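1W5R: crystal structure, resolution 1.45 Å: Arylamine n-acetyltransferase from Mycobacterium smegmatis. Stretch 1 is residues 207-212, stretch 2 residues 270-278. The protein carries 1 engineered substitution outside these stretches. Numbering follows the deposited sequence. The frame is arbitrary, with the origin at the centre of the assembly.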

# COMPACT_ATOMS: atom_id res chain seq x y z
N PHE A 207 -1.76 23.67 7.35
CA PHE A 207 -0.80 23.12 8.32
C PHE A 207 -1.18 23.35 9.78
O PHE A 207 -0.42 22.99 10.68
N VAL A 208 -2.37 23.93 9.99
CA VAL A 208 -2.97 24.07 11.32
C VAL A 208 -4.16 23.10 11.47
O VAL A 208 -4.39 22.58 12.55
N THR A 209 -4.86 22.83 10.37
CA THR A 209 -6.10 22.05 10.43
C THR A 209 -5.94 20.54 10.30
O THR A 209 -6.92 19.79 10.41
N GLY A 210 -4.73 20.09 10.00
CA GLY A 210 -4.48 18.67 9.88
C GLY A 210 -3.01 18.37 10.01
O GLY A 210 -2.21 19.26 10.32
N LEU A 211 -2.67 17.10 9.74
CA LEU A 211 -1.33 16.56 9.93
C LEU A 211 -0.74 16.15 8.59
O LEU A 211 -1.34 15.35 7.88
N THR A 212 0.44 16.68 8.27
CA THR A 212 1.17 16.26 7.06
C THR A 212 2.58 15.84 7.47
O THR A 212 3.29 16.61 8.13
N ALA A 270 -4.40 12.37 21.07
CA ALA A 270 -5.74 12.94 21.02
C ALA A 270 -5.91 13.99 19.92
O ALA A 270 -6.95 14.07 19.29
N ARG A 271 -4.88 14.80 19.68
CA ARG A 271 -4.98 15.81 18.65
C ARG A 271 -4.92 15.19 17.26
O ARG A 271 -5.64 15.60 16.35
N VAL A 272 -4.05 14.20 17.10
CA VAL A 272 -3.99 13.44 15.85
C VAL A 272 -5.35 12.78 15.56
O VAL A 272 -5.80 12.76 14.41
N ALA A 273 -6.02 12.28 16.60
CA ALA A 273 -7.35 11.70 16.40
C ALA A 273 -8.32 12.69 15.75
O ALA A 273 -9.09 12.31 14.87
N GLU A 274 -8.26 13.96 16.15
CA GLU A 274 -9.16 15.00 15.62
C GLU A 274 -8.98 15.25 14.12
O GLU A 274 -9.91 15.70 13.45
N VAL A 275 -7.78 14.96 13.62
CA VAL A 275 -7.43 15.32 12.25
C VAL A 275 -7.18 14.11 11.33
O VAL A 275 -6.55 14.24 10.28
N LEU A 276 -7.69 12.94 11.68
CA LEU A 276 -7.49 11.77 10.84
C LEU A 276 -8.00 12.02 9.43
O LEU A 276 -7.42 11.54 8.45
N ASP A 277 -9.09 12.78 9.32
CA ASP A 277 -9.76 12.96 8.03
C ASP A 277 -9.86 14.40 7.58
O ASP A 277 -10.72 14.76 6.77
N THR A 278 -8.92 15.23 8.07
CA THR A 278 -8.87 16.62 7.66
C THR A 278 -7.58 16.95 6.91
O THR A 278 -7.39 18.10 6.54
OXT THR A 278 -6.72 16.10 6.67

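The C-terminal end of this arylamine N-acetyltransferase illustrates a general principle: where a chain terminus settles against a distant segment, a small apolar centre is often supplemented by polar contacts to backbone carbonyls and by bridging water.

The apolar part is built from three side chains and a glycine. Val-275, chi1 m, points toward stretch 1, and its CB lies 3.7 Å from CA of Gly-210, the pair whose CA atoms are nearest across the stretches, 5.1 Å apart. Gly-210 has no side chain; an ideal CB there would sit a tight 3.1 Å from O of Thr-278, so the bare CA suits this close approach. Leu-211 (chi1 t, chi2 p) leaves its backbone sideways and meets both valines of stretch 2: its CB is 4.1 Å from CG2 of Val-275, and its CD2 is 4.3 Å from CG1 of Val-272, itself in the t rotamer.

The direct hydrogen bond across the stretches comes from Thr-278. Its CB points toward stretch 1, and with chi1 p its OG1 donates to O of Thr-209 at 2.8 Å. Arg-271 (chi1 t, chi2 p, chi3 t) starts out sideways, but its end comes nearer, bringing NH2 to 3.0 Å from O of Val-208, which lies at the guanidinium edge, near its plane. On the same group, NH1 forms a salt bridge with OE1 of Glu-274 at 2.9 Å.

Water completes the contact. Water 1 lies 2.7 Å from O of Val-208, to which it can donate, and accepts from NH2 of Arg-271 at 2.9 Å. Water 2 links OG1 of Thr-209, chi1 p, to the terminal O of Thr-278. Water 3 accepts from N of Leu-211 and donates to both O of Val-275 and OXT of Thr-278, so the terminal carboxylate is tied to stretch 1 through both its oxygens.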

# COMPACT_ATOMS: atom_id res chain seq x y z
CB PHE A 207 0.63 23.56 7.98
CG PHE A 207 1.07 23.09 6.65
CD1 PHE A 207 1.21 23.99 5.59
CD2 PHE A 207 1.25 21.73 6.41
CE1 PHE A 207 1.57 23.53 4.31
CE2 PHE A 207 1.62 21.26 5.13
CZ PHE A 207 1.77 22.17 4.08
CB VAL A 208 -3.39 25.54 11.62
CG1 VAL A 208 -4.20 25.65 12.93
CG2 VAL A 208 -2.16 26.43 11.73
CB THR A 209 -7.12 22.51 9.37
OG1 THR A 209 -6.56 22.36 8.07
CG2 THR A 209 -7.52 23.98 9.58
CB LEU A 211 -1.42 15.32 10.82
CG LEU A 211 -0.17 14.45 10.93
CD1 LEU A 211 0.86 15.11 11.82
CD2 LEU A 211 -0.50 13.06 11.46
CB THR A 212 1.29 17.37 6.01
OG1 THR A 212 -0.01 17.73 5.55
CG2 THR A 212 2.15 16.92 4.83
CB ALA A 270 -6.16 13.51 22.38
CB ARG A 271 -3.88 16.86 18.82
CG ARG A 271 -3.84 17.94 17.74
CD ARG A 271 -5.16 18.70 17.57
NE ARG A 271 -4.99 19.78 16.60
CZ ARG A 271 -5.95 20.28 15.83
NH1 ARG A 271 -7.20 19.82 15.88
NH2 ARG A 271 -5.63 21.26 14.97
CB VAL A 272 -2.83 12.44 15.88
CG1 VAL A 272 -2.90 11.48 14.71
CG2 VAL A 272 -1.52 13.20 15.84
CB ALA A 273 -7.91 11.19 17.73
CB GLU A 274 -8.95 16.33 16.36
CG GLU A 274 -9.45 16.31 17.78
CD GLU A 274 -9.22 17.61 18.54
OE1 GLU A 274 -8.45 18.47 18.09
OE2 GLU A 274 -9.84 17.75 19.62
CB VAL A 275 -6.23 16.32 12.20
CG1 VAL A 275 -6.59 17.60 12.94
CG2 VAL A 275 -4.97 15.70 12.76
CB LEU A 276 -8.21 10.55 11.44
CG LEU A 276 -7.67 10.04 12.78
CD1 LEU A 276 -8.50 8.83 13.21
CD2 LEU A 276 -6.20 9.66 12.73
CB ASP A 277 -11.13 12.26 8.05
CG ASP A 277 -11.00 10.77 8.32
OD1 ASP A 277 -10.45 10.06 7.44
OD2 ASP A 277 -11.37 10.31 9.42
CB THR A 278 -8.96 17.57 8.87
OG1 THR A 278 -7.89 17.29 9.77
CG2 THR A 278 -10.29 17.37 9.62
O HOH W 1 -3.65 23.36 15.01
O HOH W 2 -8.25 20.58 6.88
O HOH W 3 -4.82 15.59 8.76